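Local coordinates for protein butyrophilin subfamily 1 member A1 (Bos taurus, PDB 4HH8) that probably serves as a membrane receptor in the secretion of milk-fat droplets and probably restrains the proliferation of activated T cells, at residues Ile24-Gly29 and Gln98-Ser103; Ala128-Asp133 and Val153-Glu158; Leu34-Ser39 and Ala121-Lys126; Gly46-Trp51 and Leu62-Gln67; Val161-His166 and Val188-Ile193. The protein carries 1 engineered substitution. One frame throughout, in Å; residues are numbered along the deposited sequence.

Contact 1. Residues Ile24-Gly29 and Gln98-Ser103; sequences ILAVVG and QEVKAS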
# COMPACT_ATOMS: atom_id res chain seq x y z
N ILE A 24 -0.26 9.04 -0.62
CA ILE A 24 1.14 8.72 -0.32
C ILE A 24 1.32 7.23 -0.50
O ILE A 24 0.54 6.43 0.03
CB ILE A 24 1.57 9.08 1.13
CG1 ILE A 24 1.23 10.55 1.45
CG2 ILE A 24 3.11 8.80 1.33
CD1 ILE A 24 1.96 11.56 0.57
N LEU A 25 2.37 6.87 -1.23
CA LEU A 25 2.64 5.46 -1.50
C LEU A 25 3.69 4.98 -0.53
O LEU A 25 4.75 5.60 -0.43
CB LEU A 25 3.16 5.33 -2.93
CG LEU A 25 3.22 3.95 -3.61
CD1 LEU A 25 2.02 3.10 -3.23
CD2 LEU A 25 3.32 4.10 -5.14
N ALA A 26 3.42 3.88 0.17
CA ALA A 26 4.34 3.36 1.18
C ALA A 26 4.52 1.83 1.10
O ALA A 26 3.54 1.08 1.09
CB ALA A 26 3.84 3.74 2.55
N VAL A 27 5.76 1.37 1.04
CA VAL A 27 6.04 -0.06 1.00
C VAL A 27 5.97 -0.67 2.42
O VAL A 27 6.45 -0.07 3.39
CB VAL A 27 7.40 -0.31 0.35
CG1 VAL A 27 7.82 -1.77 0.51
CG2 VAL A 27 7.33 0.06 -1.11
N VAL A 28 5.35 -1.85 2.55
CA VAL A 28 5.29 -2.58 3.83
C VAL A 28 6.70 -2.72 4.44
O VAL A 28 7.66 -3.06 3.75
CB VAL A 28 4.56 -3.96 3.68
CG1 VAL A 28 4.79 -4.90 4.90
CG2 VAL A 28 3.06 -3.76 3.49
N GLY A 29 6.84 -2.41 5.72
CA GLY A 29 8.13 -2.50 6.39
C GLY A 29 8.94 -1.22 6.32
O GLY A 29 9.92 -1.11 7.03
N GLN A 98 6.46 4.61 11.21
CA GLN A 98 7.52 3.64 10.97
C GLN A 98 6.97 2.26 10.78
O GLN A 98 5.90 1.93 11.32
CB GLN A 98 8.50 3.60 12.14
CG GLN A 98 9.28 4.88 12.27
CD GLN A 98 10.26 4.84 13.42
OE1 GLN A 98 10.03 4.17 14.45
NE2 GLN A 98 11.38 5.55 13.26
N GLU A 99 7.70 1.46 9.99
CA GLU A 99 7.37 0.07 9.78
C GLU A 99 5.92 -0.11 9.34
O GLU A 99 5.10 -0.75 10.04
CB GLU A 99 7.73 -0.76 11.01
CG GLU A 99 9.08 -1.49 10.82
CD GLU A 99 10.09 -1.21 11.93
OE1 GLU A 99 9.94 -1.79 13.04
OE2 GLU A 99 11.06 -0.43 11.71
N VAL A 100 5.62 0.47 8.16
CA VAL A 100 4.26 0.43 7.62
C VAL A 100 3.77 -1.00 7.44
O VAL A 100 4.53 -1.85 6.98
CB VAL A 100 4.17 1.24 6.32
CG1 VAL A 100 2.99 0.79 5.45
CG2 VAL A 100 4.09 2.71 6.66
N LYS A 101 2.54 -1.28 7.86
CA LYS A 101 1.88 -2.54 7.53
C LYS A 101 0.60 -2.33 6.72
O LYS A 101 0.09 -1.21 6.61
CB LYS A 101 1.56 -3.42 8.75
CG LYS A 101 1.33 -2.77 10.10
CD LYS A 101 1.68 -3.84 11.21
CE LYS A 101 1.73 -3.27 12.61
NZ LYS A 101 0.37 -2.93 13.19
N ALA A 102 0.09 -3.43 6.16
CA ALA A 102 -1.17 -3.44 5.40
C ALA A 102 -2.35 -2.76 6.11
O ALA A 102 -3.13 -2.05 5.49
CB ALA A 102 -1.53 -4.87 5.01
N SER A 103 -2.49 -2.99 7.41
CA SER A 103 -3.56 -2.34 8.20
C SER A 103 -3.45 -0.80 8.30
O SER A 103 -4.45 -0.14 8.62
CB SER A 103 -3.56 -2.91 9.62
OG SER A 103 -2.24 -2.83 10.15
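In the V-set immunoglobulin domain, the short strand 24-27 runs parallel to strand 117-128 at the edge of the sandwich, and here its end meets the loop 98-103 that joins strand 92-97 to strand 106-114. Val28 carries the meeting. Its CB stands 3.9 Å from Val100 O. From there, with CG1 anti to the backbone N (chi1 165°), the two methyls part: CG1 lies beside Val28's own carbonyl carbon and 3.7 Å from Val100 O, while CG2 reaches along the loop to lie 4.0 Å from Ala102 N, where the chain turns into a short 3-10 segment. A branched side chain suits this place, since its two methyls cover two successive peptides of the loop. Behind it, Val100 lies buried, its CG1 4.2 Å from Ala26 CB, and both small apolar groups also rest on Ala32 of strand 32-39. Val100 further touches Val127, so this loop residue closes the end of the core between the two sheets. Gly29 takes a positive phi of 90°, at which a CB would press on the preceding carbonyl oxygen; glycine avoids that clash. Val100 O receives two approaches: Val28 CA lies 3.3 Å away in a CA-H...O contact, and Gly29 N donates a short, nearly straight hydrogen bond, 2.7 Å long and lying in the carbonyl plane.

Contact 2. Residues Ala128-Asp133 and Val153-Glu158; sequences AALGSD and VGWYPE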
# COMPACT_ATOMS: atom_id res chain seq x y z
N ALA A 128 1.75 -0.85 -0.16
CA ALA A 128 2.02 -1.85 -1.17
C ALA A 128 3.10 -2.83 -0.69
O ALA A 128 3.99 -2.47 0.07
CB ALA A 128 2.47 -1.18 -2.46
N ALA A 129 2.98 -4.08 -1.10
CA ALA A 129 4.07 -5.02 -0.91
C ALA A 129 4.21 -5.75 -2.19
O ALA A 129 3.21 -6.08 -2.84
CB ALA A 129 3.79 -5.98 0.20
N LEU A 130 5.44 -6.02 -2.53
CA LEU A 130 5.78 -6.78 -3.68
C LEU A 130 6.12 -8.19 -3.23
O LEU A 130 6.90 -8.35 -2.31
CB LEU A 130 7.01 -6.14 -4.22
CG LEU A 130 7.46 -6.49 -5.60
CD1 LEU A 130 6.53 -5.83 -6.62
CD2 LEU A 130 8.76 -5.78 -5.45
N GLY A 131 5.53 -9.20 -3.87
CA GLY A 131 5.69 -10.59 -3.40
C GLY A 131 6.83 -11.37 -3.99
O GLY A 131 7.74 -10.79 -4.59
N SER A 132 6.77 -12.70 -3.83
CA SER A 132 7.86 -13.60 -4.19
C SER A 132 7.91 -13.87 -5.68
O SER A 132 6.88 -13.72 -6.36
CB SER A 132 7.66 -14.95 -3.50
OG SER A 132 6.38 -15.49 -3.82
N ASP A 133 9.09 -14.30 -6.16
CA ASP A 133 9.25 -14.85 -7.51
C ASP A 133 8.17 -15.88 -7.81
O ASP A 133 8.06 -16.89 -7.09
CB ASP A 133 10.62 -15.51 -7.70
CG ASP A 133 11.77 -14.50 -7.75
OD1 ASP A 133 11.61 -13.32 -7.41
OD2 ASP A 133 12.89 -14.92 -8.11
N VAL A 153 3.51 -15.37 -3.33
CA VAL A 153 3.22 -15.14 -1.93
C VAL A 153 3.57 -13.70 -1.59
O VAL A 153 4.58 -13.20 -2.08
CB VAL A 153 4.10 -16.15 -1.15
CG1 VAL A 153 4.58 -15.62 0.19
CG2 VAL A 153 3.40 -17.51 -1.04
N GLY A 154 2.74 -13.01 -0.80
CA GLY A 154 3.16 -11.73 -0.16
C GLY A 154 2.86 -10.39 -0.87
O GLY A 154 3.61 -9.42 -0.75
N TRP A 155 1.76 -10.31 -1.60
CA TRP A 155 1.46 -9.10 -2.34
C TRP A 155 0.47 -8.27 -1.60
O TRP A 155 -0.41 -8.81 -0.95
CB TRP A 155 0.89 -9.43 -3.72
CG TRP A 155 1.83 -10.23 -4.51
CD1 TRP A 155 2.06 -11.58 -4.37
CD2 TRP A 155 2.73 -9.76 -5.51
NE1 TRP A 155 3.03 -11.97 -5.25
CE2 TRP A 155 3.46 -10.88 -5.97
CE3 TRP A 155 2.95 -8.51 -6.11
CZ2 TRP A 155 4.43 -10.78 -6.98
CZ3 TRP A 155 3.91 -8.41 -7.12
CH2 TRP A 155 4.66 -9.53 -7.52
N TYR A 156 0.60 -6.96 -1.72
CA TYR A 156 -0.42 -6.09 -1.21
C TYR A 156 -0.53 -4.89 -2.13
O TYR A 156 0.49 -4.35 -2.54
CB TYR A 156 -0.16 -5.71 0.27
CG TYR A 156 -1.41 -5.10 0.86
CD1 TYR A 156 -2.39 -5.90 1.46
CD2 TYR A 156 -1.65 -3.74 0.73
CE1 TYR A 156 -3.56 -5.34 1.96
CE2 TYR A 156 -2.83 -3.17 1.22
CZ TYR A 156 -3.77 -3.98 1.81
OH TYR A 156 -4.91 -3.41 2.29
N PRO A 157 -1.75 -4.49 -2.54
CA PRO A 157 -3.03 -5.15 -2.29
C PRO A 157 -3.17 -6.36 -3.21
O PRO A 157 -2.14 -6.97 -3.59
CB PRO A 157 -4.07 -4.02 -2.60
CG PRO A 157 -3.34 -3.19 -3.80
CD PRO A 157 -1.88 -3.23 -3.33
N GLU A 158 -4.40 -6.76 -3.55
CA GLU A 158 -4.63 -7.85 -4.48
C GLU A 158 -3.79 -7.60 -5.75
O GLU A 158 -3.93 -6.57 -6.40
CB GLU A 158 -6.12 -7.95 -4.84
CG GLU A 158 -7.04 -8.40 -3.68
CD GLU A 158 -7.55 -7.23 -2.78
OE1 GLU A 158 -6.97 -6.12 -2.74
OE2 GLU A 158 -8.58 -7.41 -2.12
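Trp155 has its CG anti to the carbonyl carbon (chi1 -59°) and its ring turned by chi2 of 78°, which lays the indole flat beneath the passing backbone of Gly131; Ser132 holds its OG in the crowded position between N and carbonyl carbon (chi1 56°), ready to meet the other segment. Gly131 N sits 3.2 Å above the ring plane, over its centre, and Gly131 CA lies over the five-membered ring, 3.5 Å from its centroid, in a CH-pi contact. Glycine fits because a CB here would fall on the indole nitrogen and on Val153 O. The indole N-H is taken by Ser152 OG, so NE1 is not spent on this contact. Beside the ring, Leu130 CD1 packs on CZ3. This is where the linker from the V-set domain enters the second, C-type immunoglobulin domain, alongside the end of strand 146-155. The two segments run antiparallel with a single bridge: Ala129 N bonds Tyr156 O at 2.9 Å and Tyr156 N bonds Ala129 O at 3.0 Å, both donors lying above the carbonyl planes. Asn208 ND2 adds a second donor to Ala129 O. Further along, Ser132 is doubly used: its N donates to Val153 O over 2.8 Å, nearly along the C=O axis, and its OG accepts Val153 N at 2.9 Å. Between these bonded pairs Gly154, at positive phi, forms a G1 bulge with Trp155 opposite Phe186, and a cis peptide leads from Tyr156 into Pro157.

Contact 3. Residues Leu34-Ser39 and Ala121-Lys126; sequences LPCRLS and AIVHLK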
# COMPACT_ATOMS: atom_id res chain seq x y z
N LEU A 34 3.17 11.40 6.17
CA LEU A 34 1.87 11.95 5.83
C LEU A 34 1.89 13.45 6.04
O LEU A 34 1.71 13.92 7.14
CB LEU A 34 0.78 11.35 6.70
CG LEU A 34 0.34 9.91 6.40
CD1 LEU A 34 1.50 9.00 6.03
CD2 LEU A 34 -0.40 9.36 7.59
N PRO A 35 2.08 14.23 4.96
CA PRO A 35 2.29 15.69 5.11
C PRO A 35 0.98 16.43 5.06
O PRO A 35 0.00 15.95 4.50
CB PRO A 35 3.16 16.05 3.91
CG PRO A 35 2.91 14.84 2.85
CD PRO A 35 2.11 13.77 3.56
N CYS A 36 0.94 17.57 5.74
CA CYS A 36 -0.13 18.54 5.59
C CYS A 36 0.52 19.89 5.88
O CYS A 36 1.51 19.97 6.62
CB CYS A 36 -1.27 18.30 6.55
SG CYS A 36 -2.31 16.91 6.16
N ARG A 37 -0.02 20.94 5.28
CA ARG A 37 0.55 22.28 5.45
C ARG A 37 -0.52 23.33 5.61
O ARG A 37 -1.65 23.17 5.14
CB ARG A 37 1.54 22.65 4.32
CG ARG A 37 0.95 22.58 2.91
CD ARG A 37 1.74 23.34 1.83
NE ARG A 37 0.90 23.52 0.63
CZ ARG A 37 1.32 23.75 -0.62
NH1 ARG A 37 2.63 23.86 -0.90
NH2 ARG A 37 0.43 23.88 -1.60
N LEU A 38 -0.15 24.40 6.30
CA LEU A 38 -1.01 25.57 6.41
C LEU A 38 -0.99 26.38 5.13
O LEU A 38 0.04 26.43 4.45
CB LEU A 38 -0.55 26.45 7.58
CG LEU A 38 -0.91 25.91 8.97
CD1 LEU A 38 -0.50 26.90 10.07
CD2 LEU A 38 -2.39 25.55 9.12
N SER A 39 -2.13 27.00 4.82
CA SER A 39 -2.25 28.09 3.84
C SER A 39 -2.90 29.27 4.55
O SER A 39 -4.01 29.14 5.07
CB SER A 39 -3.13 27.72 2.64
OG SER A 39 -2.86 28.60 1.54
N ALA A 121 -7.60 18.52 6.78
CA ALA A 121 -7.46 18.00 5.43
C ALA A 121 -7.33 16.51 5.52
O ALA A 121 -7.35 15.95 6.60
CB ALA A 121 -6.26 18.60 4.74
N ILE A 122 -7.18 15.88 4.36
CA ILE A 122 -7.22 14.44 4.21
C ILE A 122 -5.91 14.03 3.58
O ILE A 122 -5.45 14.68 2.66
CB ILE A 122 -8.42 14.04 3.30
CG1 ILE A 122 -9.73 14.25 4.06
CG2 ILE A 122 -8.33 12.59 2.79
CD1 ILE A 122 -10.99 14.19 3.20
N VAL A 123 -5.29 12.98 4.12
CA VAL A 123 -4.15 12.32 3.46
C VAL A 123 -4.49 10.85 3.27
O VAL A 123 -5.03 10.19 4.19
CB VAL A 123 -2.85 12.40 4.30
CG1 VAL A 123 -1.59 12.10 3.43
CG2 VAL A 123 -2.70 13.74 4.94
N HIS A 124 -4.22 10.33 2.08
CA HIS A 124 -4.50 8.93 1.82
C HIS A 124 -3.17 8.25 1.87
O HIS A 124 -2.25 8.69 1.21
CB HIS A 124 -5.16 8.72 0.45
CG HIS A 124 -6.51 9.37 0.32
ND1 HIS A 124 -7.66 8.84 0.89
CD2 HIS A 124 -6.89 10.51 -0.30
CE1 HIS A 124 -8.69 9.62 0.61
NE2 HIS A 124 -8.25 10.65 -0.11
N LEU A 125 -3.04 7.24 2.73
CA LEU A 125 -1.90 6.35 2.68
C LEU A 125 -2.23 5.12 1.83
O LEU A 125 -3.23 4.46 2.06
CB LEU A 125 -1.48 5.91 4.08
CG LEU A 125 -0.23 5.05 4.06
CD1 LEU A 125 0.94 5.79 3.40
CD2 LEU A 125 0.12 4.59 5.46
N LYS A 126 -1.42 4.84 0.83
CA LYS A 126 -1.60 3.63 0.03
C LYS A 126 -0.44 2.72 0.28
O LYS A 126 0.65 3.06 -0.09
CB LYS A 126 -1.63 3.94 -1.47
CG LYS A 126 -2.92 4.62 -1.97
CD LYS A 126 -4.06 3.67 -2.00
CE LYS A 126 -5.17 4.22 -2.84
NZ LYS A 126 -6.23 3.21 -2.82
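Strands 34-39 and 121-126 run almost antiparallel, at 162°, with axes 7.6 Å apart and no hydrogen bond between them, because they belong to the two facing sheets of the V-set beta sandwich. The gap is filled mainly by side chains. Val123 is the central residue: with CG1 anti to the backbone N (chi1 -163°), its two methyls divide the work. CG1 goes to Leu34 and Pro35, lying 4.1 Å from Leu34 CB and at the same distance from Pro35 CD, the ring carbon next to the proline nitrogen; the valine and proline side chains cross at about a right angle. Leu34 then spreads past it, and the two leucines touch at their CD1 methyls, Leu34 CD1 4.2 Å from Leu125 CD1, again crossed at about a right angle. Leu34, Val123 and Leu125 are buried and fill the space between the sheets with apolar surface. Ile24 of strand 24-27 covers Pro35, Val123 and Leu125 from the edge, and Pro20 also lies on Pro35 and Val123. Cys36 forms the disulfide with Cys110 of strand 106-114, the covalent tie across the sandwich that marks the immunoglobulin fold, and Ala121 rests on Cys110, a small residue beside the bulky sulfur pair. The other methyl of Val123 lines this bond: CG2 lies 3.5 Å from Pro35 O and 3.4 Å from Cys36 SG.

Contact 4. Residues Gly46-Trp51 and Leu62-Gln67; sequences GMELRW and LSREGQ. Unlike the reference sequence in segment 62-67: Leu62 (reference Val).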
# COMPACT_ATOMS: atom_id res chain seq x y z
N GLY A 46 3.75 25.24 18.04
CA GLY A 46 2.89 25.49 19.22
C GLY A 46 1.41 25.22 19.02
O GLY A 46 0.62 25.35 19.95
N MSE A 47 1.03 24.85 17.80
CA MSE A 47 -0.36 24.56 17.48
C MSE A 47 -0.68 23.14 17.91
O MSE A 47 0.20 22.33 18.09
CB MSE A 47 -0.58 24.65 15.97
CG MSE A 47 -0.64 26.07 15.46
SE MSE A 47 -1.35 26.10 13.64
CE MSE A 47 -3.24 25.87 13.91
N GLU A 48 -1.95 22.84 18.07
CA GLU A 48 -2.33 21.46 18.20
C GLU A 48 -2.33 20.84 16.81
O GLU A 48 -3.08 21.29 15.93
CB GLU A 48 -3.71 21.29 18.87
CG GLU A 48 -4.22 19.83 18.86
CD GLU A 48 -5.65 19.67 19.40
OE1 GLU A 48 -5.97 20.35 20.40
OE2 GLU A 48 -6.44 18.87 18.84
N LEU A 49 -1.49 19.82 16.65
CA LEU A 49 -1.36 19.00 15.44
C LEU A 49 -1.89 17.60 15.75
O LEU A 49 -1.31 16.93 16.59
CB LEU A 49 0.12 18.89 15.03
CG LEU A 49 0.88 20.23 14.91
CD1 LEU A 49 2.35 20.01 14.68
CD2 LEU A 49 0.31 21.18 13.84
N ARG A 50 -2.96 17.18 15.09
CA ARG A 50 -3.56 15.87 15.35
C ARG A 50 -3.73 15.09 14.06
O ARG A 50 -4.37 15.57 13.13
CB ARG A 50 -4.94 16.03 16.00
CG ARG A 50 -5.62 14.71 16.35
CD ARG A 50 -7.09 14.86 16.81
NE ARG A 50 -7.14 15.59 18.07
CZ ARG A 50 -7.22 15.04 19.28
NH1 ARG A 50 -7.28 13.72 19.45
NH2 ARG A 50 -7.22 15.84 20.35
N TRP A 51 -3.16 13.90 13.97
CA TRP A 51 -3.51 13.01 12.87
C TRP A 51 -4.40 11.91 13.43
O TRP A 51 -4.16 11.40 14.53
CB TRP A 51 -2.26 12.40 12.24
CG TRP A 51 -1.64 13.20 11.16
CD1 TRP A 51 -1.65 12.91 9.84
CD2 TRP A 51 -0.88 14.40 11.30
NE1 TRP A 51 -0.94 13.85 9.15
CE2 TRP A 51 -0.46 14.78 10.02
CE3 TRP A 51 -0.46 15.15 12.40
CZ2 TRP A 51 0.33 15.91 9.78
CZ3 TRP A 51 0.32 16.29 12.18
CH2 TRP A 51 0.70 16.65 10.86
N LEU A 62 -0.54 13.02 18.16
CA LEU A 62 -1.02 14.24 18.78
C LEU A 62 0.13 15.03 19.41
O LEU A 62 0.89 14.52 20.24
CB LEU A 62 -2.15 13.96 19.78
CG LEU A 62 -2.79 15.21 20.39
CD1 LEU A 62 -3.34 16.19 19.33
CD2 LEU A 62 -3.89 14.88 21.46
N SER A 63 0.30 16.26 18.94
CA SER A 63 1.18 17.23 19.59
C SER A 63 0.33 18.36 20.11
O SER A 63 -0.55 18.85 19.40
CB SER A 63 2.18 17.79 18.59
OG SER A 63 3.15 18.54 19.26
N ARG A 64 0.56 18.76 21.36
CA ARG A 64 0.05 20.05 21.88
C ARG A 64 1.17 20.81 22.57
O ARG A 64 2.03 20.21 23.20
CB ARG A 64 -1.07 19.86 22.89
CG ARG A 64 -2.44 19.67 22.29
CD ARG A 64 -3.53 19.97 23.35
NE ARG A 64 -4.64 19.03 23.22
CZ ARG A 64 -4.73 17.87 23.86
NH1 ARG A 64 -3.77 17.49 24.71
NH2 ARG A 64 -5.77 17.07 23.66
N GLU A 65 1.15 22.13 22.43
CA GLU A 65 2.14 22.97 23.10
C GLU A 65 3.55 22.42 22.88
O GLU A 65 4.34 22.27 23.82
CB GLU A 65 1.83 23.09 24.61
CG GLU A 65 1.37 24.48 25.05
CD GLU A 65 -0.16 24.61 25.11
OE1 GLU A 65 -0.78 24.00 26.03
OE2 GLU A 65 -0.72 25.33 24.26
N GLY A 66 3.85 22.11 21.61
CA GLY A 66 5.14 21.57 21.19
C GLY A 66 5.57 20.25 21.82
O GLY A 66 6.74 19.87 21.74
N GLN A 67 4.63 19.52 22.42
CA GLN A 67 4.98 18.19 22.92
C GLN A 67 4.06 17.05 22.46
O GLN A 67 2.83 17.16 22.46
CB GLN A 67 5.17 18.19 24.45
CG GLN A 67 6.00 19.41 24.95
CD GLN A 67 6.92 19.11 26.13
OE1 GLN A 67 6.53 18.43 27.10
NE2 GLN A 67 8.15 19.64 26.05
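Two backbone hydrogen bonds join the strands: Leu49 N to Ser63 O at 3.1 Å, and the straighter Ser63 N to Leu49 O at 2.9 Å, each in its carbonyl plane. The next pair, Arg50 with Leu62, is non-hydrogen-bonded. The charged group centres on Glu48, which, extended with CG anti to the backbone N (chi1 173°), ends between two arginines: OE1 forms a weak salt bridge with Arg64 NE at 3.4 Å, its carboxylate nearly perpendicular to that guanidinium, while OE2 lies at the edge of Arg50's guanidinium, also weakly bonded. The shared carboxylate should ease the repulsion between Arg50 NH2 and Arg64 NH2, 3.8 Å apart; Glu72 adds a second acid for Arg64, and Val56 O takes Arg50 NH1. In packing, Leu62, which differs from the reference sequence, lays CD2 over the Arg50 guanidinium face, 3.6 Å from NH2, and CD1 against the aliphatic Glu48 CG. Beyond Arg64, Gly66 readily adopts the positive phi of a type I' turn, which two backbone hydrogen bonds between Arg64 and Gln67 close. The whole is the C-C' hairpin of a V-set immunoglobulin domain, whose extra C' and C'' strands widen one sheet.

Contact 5. Residues Val161-His166 and Val188-Ile193; sequences VQWQTH and VRASVI. Unlike the reference sequence in segment 161-166: Gln164 (reference Arg).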
# COMPACT_ATOMS: atom_id res chain seq x y z
N VAL A 161 -2.79 -11.07 -12.18
CA VAL A 161 -2.14 -12.18 -12.84
C VAL A 161 -2.32 -11.98 -14.36
O VAL A 161 -3.41 -11.68 -14.79
CB VAL A 161 -2.79 -13.51 -12.44
CG1 VAL A 161 -2.11 -14.67 -13.12
CG2 VAL A 161 -2.78 -13.72 -10.87
N GLN A 162 -1.27 -12.17 -15.16
CA GLN A 162 -1.39 -12.09 -16.61
C GLN A 162 -0.65 -13.28 -17.20
O GLN A 162 0.51 -13.51 -16.89
CB GLN A 162 -0.86 -10.72 -17.12
CG GLN A 162 -0.53 -10.59 -18.62
CD GLN A 162 0.57 -9.48 -18.93
OE1 GLN A 162 1.74 -9.56 -18.48
NE2 GLN A 162 0.18 -8.48 -19.70
N TRP A 163 -1.32 -14.07 -18.02
CA TRP A 163 -0.67 -15.13 -18.78
C TRP A 163 -0.39 -14.65 -20.20
O TRP A 163 -1.24 -14.02 -20.80
CB TRP A 163 -1.55 -16.36 -18.89
CG TRP A 163 -1.90 -16.96 -17.59
CD1 TRP A 163 -2.96 -16.61 -16.77
CD2 TRP A 163 -1.21 -18.00 -16.92
NE1 TRP A 163 -2.97 -17.39 -15.66
CE2 TRP A 163 -1.89 -18.25 -15.71
CE3 TRP A 163 -0.08 -18.78 -17.24
CZ2 TRP A 163 -1.51 -19.25 -14.83
CZ3 TRP A 163 0.32 -19.79 -16.34
CH2 TRP A 163 -0.40 -20.00 -15.14
N GLN A 164 0.76 -15.02 -20.73
CA GLN A 164 1.16 -14.62 -22.07
C GLN A 164 1.81 -15.75 -22.81
O GLN A 164 2.55 -16.53 -22.20
CB GLN A 164 2.18 -13.49 -21.97
CG GLN A 164 1.61 -12.13 -22.11
CD GLN A 164 2.72 -11.11 -22.21
OE1 GLN A 164 3.50 -10.94 -21.28
NE2 GLN A 164 2.81 -10.46 -23.36
N THR A 165 1.54 -15.85 -24.12
CA THR A 165 2.28 -16.78 -25.01
C THR A 165 3.65 -16.16 -25.23
O THR A 165 3.88 -15.01 -24.83
CB THR A 165 1.58 -17.04 -26.41
OG1 THR A 165 1.83 -15.97 -27.33
CG2 THR A 165 0.07 -17.23 -26.26
N HIS A 166 4.57 -16.91 -25.84
CA HIS A 166 5.91 -16.36 -26.17
C HIS A 166 5.80 -15.18 -27.17
O HIS A 166 6.60 -14.23 -27.12
CB HIS A 166 6.86 -17.46 -26.67
CG HIS A 166 8.32 -17.05 -26.70
ND1 HIS A 166 8.85 -16.10 -25.85
CD2 HIS A 166 9.35 -17.49 -27.46
CE1 HIS A 166 10.14 -15.96 -26.10
NE2 HIS A 166 10.47 -16.79 -27.07
N VAL A 188 -1.30 -15.65 -4.07
CA VAL A 188 -2.10 -15.73 -5.28
C VAL A 188 -1.87 -17.06 -5.98
O VAL A 188 -0.75 -17.47 -6.15
CB VAL A 188 -1.81 -14.51 -6.25
CG1 VAL A 188 -0.38 -14.51 -6.75
CG2 VAL A 188 -2.83 -14.50 -7.45
N ARG A 189 -2.95 -17.73 -6.34
CA ARG A 189 -2.86 -18.95 -7.12
C ARG A 189 -3.69 -18.76 -8.40
O ARG A 189 -4.82 -18.32 -8.35
CB ARG A 189 -3.46 -20.12 -6.32
CG ARG A 189 -2.52 -20.77 -5.34
CD ARG A 189 -2.94 -22.25 -5.10
NE ARG A 189 -2.64 -22.69 -3.73
CZ ARG A 189 -3.22 -23.73 -3.11
NH1 ARG A 189 -4.14 -24.48 -3.74
NH2 ARG A 189 -2.89 -24.03 -1.86
N ALA A 190 -3.15 -19.11 -9.55
CA ALA A 190 -3.95 -19.07 -10.75
C ALA A 190 -3.67 -20.27 -11.63
O ALA A 190 -2.52 -20.66 -11.78
CB ALA A 190 -3.70 -17.79 -11.49
N SER A 191 -4.71 -20.80 -12.25
CA SER A 191 -4.63 -21.98 -13.09
C SER A 191 -5.14 -21.73 -14.46
O SER A 191 -6.10 -20.99 -14.64
CB SER A 191 -5.42 -23.14 -12.52
OG SER A 191 -4.60 -23.73 -11.54
N VAL A 192 -4.54 -22.42 -15.42
CA VAL A 192 -4.91 -22.29 -16.79
C VAL A 192 -4.82 -23.71 -17.39
O VAL A 192 -4.07 -24.57 -16.89
CB VAL A 192 -4.00 -21.21 -17.41
CG1 VAL A 192 -2.67 -21.76 -17.95
CG2 VAL A 192 -4.71 -20.31 -18.29
N ILE A 193 -5.60 -23.98 -18.42
CA ILE A 193 -5.45 -25.24 -19.16
C ILE A 193 -4.91 -24.89 -20.55
O ILE A 193 -5.52 -24.12 -21.27
CB ILE A 193 -6.76 -26.04 -19.19
CG1 ILE A 193 -7.15 -26.44 -17.75
CG2 ILE A 193 -6.60 -27.28 -20.06
CD1 ILE A 193 -8.49 -27.10 -17.62
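The indole of Trp163 meets the facing strand in two ways. Over one face stands Val192, whose CG1 lies 3.8 Å from the six-membered ring's centroid, close to the ring normal, in a CH-pi contact; at the edge, near the ring plane, CZ2 comes 3.5 Å from Ala190 O. The ring of Phe171 also meets the indole, tilted by about 25°, and Val202 touches it. Trp163 holds CG anti to its carbonyl carbon (chi1 -60°), and Val192 carries CG1 in the crowded position between N and carbonyl carbon (chi1 87°), so the two reach toward each other tip to tip. The small Ala190 leaves room for the indole beside its backbone, and its CB also takes Val161 CG1 at 3.9 Å. Toward the start of both segments, Val161 CG2 meets Val188 CG2 at a close 3.5 Å, the two side chains sliding past each other in opposite directions. The strands of the two segments run in the same general direction, axes 9.0 Å apart, as strands C and E do across the sandwich of an immunoglobulin domain. Here the tryptophan packs against Cys150 of the disulfide, its usual place in this fold. With its N-H given to Ser173 OG, the indole has its one polar group satisfied, so the two sheets are held here by dispersion and burial, with the ring's rim and Ala190 O probably adding a little electrostatic attraction.

Contacts 3 and 5 are buried, hydrogen-bond-free packing between opposing sheets of the V-set and C-type domains respectively, their centres about 39 Å apart on opposite sides of the chain's centre. Contact 4, within one sheet, trades that apolar chemistry for backbone bonds and charge near the surface; it is nested in the loops closed by contacts 1 and 3 and meets contact 3 where Leu38 touches the selenium of Met47. Contacts 1 and 2 are partly buried at the domain junction: Val28 and Ala26 probably bond to Ala128, and Ala102 packs on Tyr156. Strand 117-128 serves contact 3 directly and continues into contact 2, while strands 146-155 and 186-194, neighbours in one sheet, link contacts 2 and 5.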